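Local atomic coordinates of putative isocitrate dehydrogenase, NAD-dependent (Methylococcus capsulatus, PDB entry 6LKY), a protein that probably oxidises isocitrate with NAD as the electron acceptor and magnesium as a cofactor, and holds NAD in this crystal. Residues G273-T278 / C324-M329; V21-A26 / E331-R336. The protein carries 1 engineered substitution. All coordinates share one frame; numbering follows the deposited sequence.

Interaction 1 of 2, residues G273-T278 / C324-M329. With NAD (nicotinamide-adenine-dinucleotide), chain C.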
loop_
_atom_site.group_PDB
_atom_site.type_symbol
_atom_site.label_atom_id
_atom_site.label_comp_id
_atom_site.label_asym_id
_atom_site.label_seq_id
_atom_site.Cartn_x
_atom_site.Cartn_y
_atom_site.Cartn_z
ATOM N N GLY A 273 -9.490 -5.794 -27.296
ATOM C CA GLY A 273 -8.649 -4.969 -28.146
ATOM C C GLY A 273 -8.477 -3.518 -27.724
ATOM O O GLY A 273 -8.108 -2.687 -28.564
ATOM N N ILE A 274 -8.678 -3.190 -26.444
ATOM C CA ILE A 274 -8.623 -1.811 -25.965
ATOM C C ILE A 274 -7.497 -1.562 -24.966
ATOM O O ILE A 274 -7.321 -0.418 -24.526
ATOM C CB ILE A 274 -9.975 -1.380 -25.359
ATOM C CG1 ILE A 274 -10.328 -2.253 -24.150
ATOM C CG2 ILE A 274 -11.086 -1.449 -26.406
ATOM C CD1 ILE A 274 -11.483 -1.717 -23.322
ATOM N N ALA A 275 -6.743 -2.593 -24.573
ATOM C CA ALA A 275 -5.660 -2.417 -23.606
ATOM C C ALA A 275 -4.639 -1.381 -24.070
ATOM O O ALA A 275 -4.245 -1.347 -25.239
ATOM C CB ALA A 275 -4.956 -3.752 -23.344
ATOM N N ASN A 276 -4.191 -0.552 -23.132
ATOM C CA ASN A 276 -3.115 0.396 -23.385
ATOM C C ASN A 276 -1.798 -0.343 -23.576
ATOM O O ASN A 276 -1.390 -1.099 -22.688
ATOM C CB ASN A 276 -2.994 1.383 -22.234
ATOM C CG ASN A 276 -2.141 2.580 -22.584
ATOM O OD1 ASN A 276 -1.289 2.520 -23.482
ATOM N ND2 ASN A 276 -2.366 3.685 -21.877
ATOM N N PRO A 277 -1.112 -0.170 -24.705
ATOM C CA PRO A 277 0.160 -0.865 -24.921
ATOM C C PRO A 277 1.371 -0.102 -24.422
ATOM O O PRO A 277 2.494 -0.601 -24.560
ATOM C CB PRO A 277 0.198 -1.008 -26.452
ATOM C CG PRO A 277 -0.520 0.221 -26.944
ATOM C CD PRO A 277 -1.574 0.544 -25.911
ATOM N N THR A 278 1.151 1.075 -23.838
ATOM C CA THR A 278 2.250 1.942 -23.429
ATOM C C THR A 278 3.208 1.230 -22.487
ATOM O O THR A 278 4.428 1.307 -22.659
ATOM C CB THR A 278 1.691 3.193 -22.762
ATOM O OG1 THR A 278 0.798 3.851 -23.668
ATOM C CG2 THR A 278 2.819 4.133 -22.331
ATOM N N CYS A 324 -9.655 5.169 -29.155
ATOM C CA CYS A 324 -9.308 4.097 -30.078
ATOM C C CYS A 324 -8.842 2.851 -29.323
ATOM O O CYS A 324 -8.837 2.808 -28.093
ATOM C CB CYS A 324 -8.226 4.582 -31.024
ATOM S SG CYS A 324 -6.680 4.874 -30.161
ATOM N N GLY A 325 -8.398 1.845 -30.081
ATOM C CA GLY A 325 -7.948 0.590 -29.524
ATOM C C GLY A 325 -6.430 0.404 -29.518
ATOM O O GLY A 325 -5.648 1.270 -29.912
ATOM N N THR A 326 -6.027 -0.783 -29.054
ATOM C CA THR A 326 -4.609 -1.123 -28.915
ATOM C C THR A 326 -3.848 -0.911 -30.219
ATOM O O THR A 326 -2.765 -0.303 -30.229
ATOM C CB THR A 326 -4.468 -2.574 -28.426
ATOM O OG1 THR A 326 -5.351 -2.790 -27.313
ATOM C CG2 THR A 326 -3.017 -2.873 -27.998
ATOM N N ALA A 327 -4.391 -1.430 -31.334
ATOM C CA ALA A 327 -3.671 -1.397 -32.610
ATOM C C ALA A 327 -3.494 0.033 -33.158
ATOM O O ALA A 327 -2.381 0.370 -33.589
ATOM C CB ALA A 327 -4.358 -2.316 -33.623
ATOM N N GLN A 328 -4.563 0.872 -33.177
ATOM C CA GLN A 328 -4.377 2.331 -33.322
ATOM C C GLN A 328 -3.160 2.871 -32.648
ATOM O O GLN A 328 -2.286 3.474 -33.280
ATOM C CB GLN A 328 -5.490 3.178 -32.693
ATOM C CG GLN A 328 -5.938 4.582 -33.337
ATOM C CD GLN A 328 -7.015 4.797 -34.339
ATOM O OE1 GLN A 328 -8.148 4.391 -34.159
ATOM N NE2 GLN A 328 -6.713 5.728 -35.260
ATOM N N MET A 329 -3.219 2.847 -31.324
ATOM C CA MET A 329 -2.228 3.531 -30.531
ATOM C C MET A 329 -0.846 3.026 -30.880
ATOM O O MET A 329 0.098 3.817 -31.000
ATOM C CB MET A 329 -2.552 3.345 -29.054
ATOM C CG MET A 329 -1.671 4.169 -28.180
ATOM S SD MET A 329 -2.172 4.193 -26.459
ATOM C CE MET A 329 -0.963 5.361 -25.847
HETATM P PA NAD C . -4.457 -6.370 -13.584
HETATM O O1A NAD C . -4.479 -7.508 -14.575
HETATM O O2A NAD C . -3.206 -5.558 -13.727
HETATM O O5B NAD C . -5.784 -5.493 -13.763
HETATM C C5B NAD C . -6.015 -4.414 -12.861
HETATM C C4B NAD C . -6.860 -3.366 -13.558
HETATM O O4B NAD C . -5.989 -2.653 -14.458
HETATM C C3B NAD C . -7.956 -4.040 -14.374
HETATM O O3B NAD C . -9.173 -3.315 -14.274
HETATM C C2B NAD C . -7.412 -3.992 -15.793
HETATM O O2B NAD C . -8.424 -3.952 -16.811
HETATM C C1B NAD C . -6.502 -2.771 -15.784
HETATM N N9A NAD C . -5.484 -3.085 -16.777
HETATM C C8A NAD C . -4.138 -3.497 -16.336
HETATM N N7A NAD C . -3.464 -3.469 -17.648
HETATM C C5A NAD C . -3.817 -2.152 -18.169
HETATM C C6A NAD C . -3.836 -2.146 -19.687
HETATM N N6A NAD C . -2.449 -2.187 -20.180
HETATM N N1A NAD C . -4.471 -0.890 -20.112
HETATM C C2A NAD C . -5.882 -0.752 -19.698
HETATM N N3A NAD C . -6.269 -1.789 -18.738
HETATM C C4A NAD C . -5.245 -1.975 -17.714
HETATM O O3 NAD C . -4.461 -6.921 -12.076
HETATM P PN NAD C . -5.402 -8.070 -11.490
HETATM O O1N NAD C . -6.765 -8.113 -12.105
HETATM O O2N NAD C . -5.451 -7.822 -9.991
HETATM O O5D NAD C . -4.658 -9.463 -11.792
HETATM C C5D NAD C . -4.935 -10.189 -13.001
HETATM C C4D NAD C . -3.890 -11.282 -13.183
HETATM O O4D NAD C . -2.621 -10.734 -13.581
HETATM C C3D NAD C . -3.667 -12.058 -11.883
HETATM O O3D NAD C . -3.683 -13.446 -12.202
HETATM C C2D NAD C . -2.278 -11.625 -11.452
HETATM O O2D NAD C . -1.548 -12.628 -10.749
HETATM C C1D NAD C . -1.586 -11.322 -12.773
HETATM N N1N NAD C . -0.395 -10.476 -12.502
HETATM C C2N NAD C . 0.565 -10.443 -13.596
HETATM C C3N NAD C . 1.783 -9.727 -13.057
HETATM C C7N NAD C . 3.053 -9.977 -13.875
HETATM O O7N NAD C . 3.875 -8.820 -13.958
HETATM N N7N NAD C . 2.743 -10.546 -15.185
HETATM C C4N NAD C . 1.536 -8.264 -12.723
HETATM C C5N NAD C . 0.273 -8.066 -11.909
HETATM C C6N NAD C . -0.805 -9.151 -11.983
HETATM O O HOH W 1 -7.092 -2.976 -31.120
#
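T326 joins the first turn of the C-terminal helix 326-337 to the loop 273-278, a hydrogen-bonded contact beside the adenine end of NAD in the isocitrate/isopropylmalate dehydrogenase fold. G325 is the N-cap residue of that helix. T326 N donates to G273 O over 2.9 Å, nearly straight at 171°, from 32° off the carbonyl plane. The T326 hydroxyl gives a second bond, OG1 to A275 O at 2.8 Å, in the carbonyl plane and on a lone pair. Its chi1 of -48° sets OG1 beside its own backbone N, and both donors face the loop. CG2 of T326 packs against P277 CB at 4.0 Å. An alanine at T326 would probably leave A275 O without this donor and open a gap beside P277. A water accepts from A327 N and donates to G273 O.

The loop in turn meets the cofactor. N276 O accepts from N6A of NAD at 2.9 Å, and D268, G264 and A266 bind the same NAD. The N276 side chain caps a helix instead. Its OD1 accepts from T278 N and so caps the start of helix 278-290, and its ND2 is held by D317. M329 reaches this cap with its chain extended, CG anti to the backbone N. Its SD touches P277 CD at 3.7 Å and lies 3.5 Å from N276 OD1, and its methyl CE ends 3.2 Å from T278 OG1.

Interaction 2 of 2, residues V21-A26 / E331-R336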
loop_
_atom_site.group_PDB
_atom_site.type_symbol
_atom_site.label_atom_id
_atom_site.label_comp_id
_atom_site.label_asym_id
_atom_site.label_seq_id
_atom_site.Cartn_x
_atom_site.Cartn_y
_atom_site.Cartn_z
ATOM N N VAL A 21 6.499 -5.261 -30.012
ATOM C CA VAL A 21 7.453 -5.789 -30.981
ATOM C C VAL A 21 7.508 -4.878 -32.198
ATOM O O VAL A 21 8.593 -4.451 -32.624
ATOM C CB VAL A 21 7.082 -7.238 -31.358
ATOM C CG1 VAL A 21 7.705 -7.634 -32.691
ATOM C CG2 VAL A 21 7.529 -8.205 -30.252
ATOM N N LYS A 22 6.333 -4.451 -32.684
ATOM C CA LYS A 22 6.315 -3.596 -33.866
ATOM C C LYS A 22 7.097 -2.320 -33.603
ATOM O O LYS A 22 7.982 -1.944 -34.390
ATOM C CB LYS A 22 4.874 -3.287 -34.272
ATOM C CG LYS A 22 4.129 -4.467 -34.907
ATOM C CD LYS A 22 2.821 -3.997 -35.546
ATOM C CE LYS A 22 1.663 -4.969 -35.308
ATOM N NZ LYS A 22 1.782 -6.240 -36.078
ATOM N N VAL A 23 6.871 -1.712 -32.435
ATOM C CA VAL A 23 7.545 -0.459 -32.118
ATOM C C VAL A 23 9.044 -0.679 -32.059
ATOM O O VAL A 23 9.824 0.102 -32.624
ATOM C CB VAL A 23 6.998 0.121 -30.802
ATOM C CG1 VAL A 23 7.931 1.183 -30.255
ATOM C CG2 VAL A 23 5.599 0.689 -31.024
ATOM N N ILE A 24 9.470 -1.785 -31.444
ATOM C CA ILE A 24 10.903 -2.048 -31.378
ATOM C C ILE A 24 11.464 -2.175 -32.788
ATOM O O ILE A 24 12.477 -1.549 -33.133
ATOM C CB ILE A 24 11.184 -3.300 -30.526
ATOM C CG1 ILE A 24 10.930 -2.999 -29.038
ATOM C CG2 ILE A 24 12.613 -3.792 -30.743
ATOM C CD1 ILE A 24 10.782 -4.250 -28.172
ATOM N N GLU A 25 10.766 -2.913 -33.654
ATOM C CA GLU A 25 11.308 -3.107 -34.988
ATOM C C GLU A 25 11.286 -1.805 -35.767
ATOM O O GLU A 25 12.150 -1.591 -36.624
ATOM C CB GLU A 25 10.563 -4.230 -35.706
ATOM C CG GLU A 25 11.167 -5.602 -35.371
ATOM C CD GLU A 25 10.228 -6.764 -35.641
ATOM O OE1 GLU A 25 9.090 -6.514 -36.095
ATOM O OE2 GLU A 25 10.627 -7.925 -35.383
ATOM N N ALA A 26 10.351 -0.903 -35.444
ATOM C CA ALA A 26 10.325 0.375 -36.140
ATOM C C ALA A 26 11.586 1.190 -35.887
ATOM O O ALA A 26 11.908 2.063 -36.696
ATOM C CB ALA A 26 9.088 1.177 -35.748
ATOM N N GLU A 331 0.068 1.899 -33.865
ATOM C CA GLU A 331 0.447 2.459 -35.168
ATOM C C GLU A 331 0.853 3.907 -35.043
ATOM O O GLU A 331 1.848 4.309 -35.644
ATOM C CB GLU A 331 -0.667 2.324 -36.204
ATOM C CG GLU A 331 -0.354 1.346 -37.343
ATOM C CD GLU A 331 0.950 1.757 -38.078
ATOM O OE1 GLU A 331 1.861 0.891 -38.182
ATOM O OE2 GLU A 331 1.176 2.988 -38.438
ATOM N N ALA A 332 0.129 4.685 -34.221
ATOM C CA ALA A 332 0.520 6.073 -33.951
ATOM C C ALA A 332 1.931 6.154 -33.383
ATOM O O ALA A 332 2.758 6.976 -33.822
ATOM C CB ALA A 332 -0.472 6.740 -32.992
ATOM N N ILE A 333 2.243 5.266 -32.440
ATOM C CA ILE A 333 3.575 5.282 -31.861
ATOM C C ILE A 333 4.613 4.873 -32.900
ATOM O O ILE A 333 5.709 5.430 -32.925
ATOM C CB ILE A 333 3.636 4.405 -30.593
ATOM C CG1 ILE A 333 2.735 4.983 -29.499
ATOM C CG2 ILE A 333 5.073 4.352 -30.034
ATOM C CD1 ILE A 333 2.419 4.002 -28.378
ATOM N N VAL A 334 4.308 3.881 -33.745
ATOM C CA VAL A 334 5.247 3.460 -34.790
ATOM C C VAL A 334 5.553 4.625 -35.723
ATOM O O VAL A 334 6.722 4.944 -36.010
ATOM C CB VAL A 334 4.669 2.252 -35.558
ATOM C CG1 VAL A 334 5.356 2.074 -36.906
ATOM C CG2 VAL A 334 4.773 0.965 -34.724
ATOM N N GLU A 335 4.503 5.332 -36.136
ATOM C CA GLU A 335 4.670 6.457 -37.040
ATOM C C GLU A 335 5.531 7.548 -36.407
ATOM O O GLU A 335 6.373 8.151 -37.087
ATOM C CB GLU A 335 3.295 7.004 -37.427
ATOM C CG GLU A 335 2.500 6.085 -38.380
ATOM C CD GLU A 335 1.012 6.411 -38.441
ATOM O OE1 GLU A 335 0.254 5.613 -39.046
ATOM O OE2 GLU A 335 0.605 7.455 -37.884
ATOM N N ARG A 336 5.332 7.816 -35.099
ATOM C CA ARG A 336 6.140 8.824 -34.397
ATOM C C ARG A 336 7.576 8.370 -34.169
ATOM O O ARG A 336 8.511 9.167 -34.323
ATOM C CB ARG A 336 5.504 9.172 -33.056
ATOM C CG ARG A 336 4.176 9.838 -33.166
ATOM C CD ARG A 336 4.317 11.339 -33.145
ATOM N NE ARG A 336 4.527 11.890 -34.478
ATOM C CZ ARG A 336 4.999 13.108 -34.722
ATOM N NH1 ARG A 336 5.322 13.914 -33.718
ATOM N NH2 ARG A 336 5.142 13.523 -35.975
#
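V23 and V334 meet where helix 13-26 runs beside helix 326-337, and the contact is wholly apolar. The two short segments are almost parallel, with an angle of 9° between their N-to-C directions. Their axes approach to 9.1 Å. Both belong to the helices of an isocitrate/isopropylmalate dehydrogenase subunit, and no annotated site is part of the contact.

The valines share one conformation. In V23, chi1 of 164° puts CG1 anti to the backbone N, and CG2 lies beside that N. V334 is turned the same way, with chi1 at 161°. The two CG2 methyls meet at 3.8 Å, and the two side chains pass one another running opposite ways. CG2 of V334 also comes to 4.1 Å from V23 CA, so it rests against the backbone of the first helix as well as its side chain. The other branch, V334 CG1, reaches A26 CB at 4.0 Å. V334 thus spans one turn of the facing helix, with one methyl for V23 and one for A26.

I333 adds a second methyl contact to V23. Its CG2 touches V23 CG2 at 3.8 Å, and the two side chains cross at a slant. V23 CG2 is therefore shared by I333 and V334. On the exposed side, K22 brings CB to 4.3 Å from V334 CG2, but the rest of its chain turns off from the contact.

Two further helices complete the packing around V23 and I333. Both residues touch I281 of helix 278-290, and V23 also reaches I300 of helix 294-310. No hydrogen bond or salt bridge crosses between the two segments, which implies that they are held together here by the fit of methyl groups.

How the interactions relate
Going from the N terminus, helix 13-26 comes first and supplies 21-26. The chain then runs through most of the fold before 331-336 returns to it, so interaction 2 closes a loop of 304 intervening residues. Interaction 1 closes a much shorter loop of 45 residues, mostly helical, and is nested inside the first. The two contacts do not cross. Both use helix 326-337: its start joins the loop before helix 278-290, and its later turns lie along helix 13-26. The centres of the two contacts are about 12 Å apart. Together they tie the C-terminal helix to the loop 273-278, which binds NAD, and to the first helix of the chain.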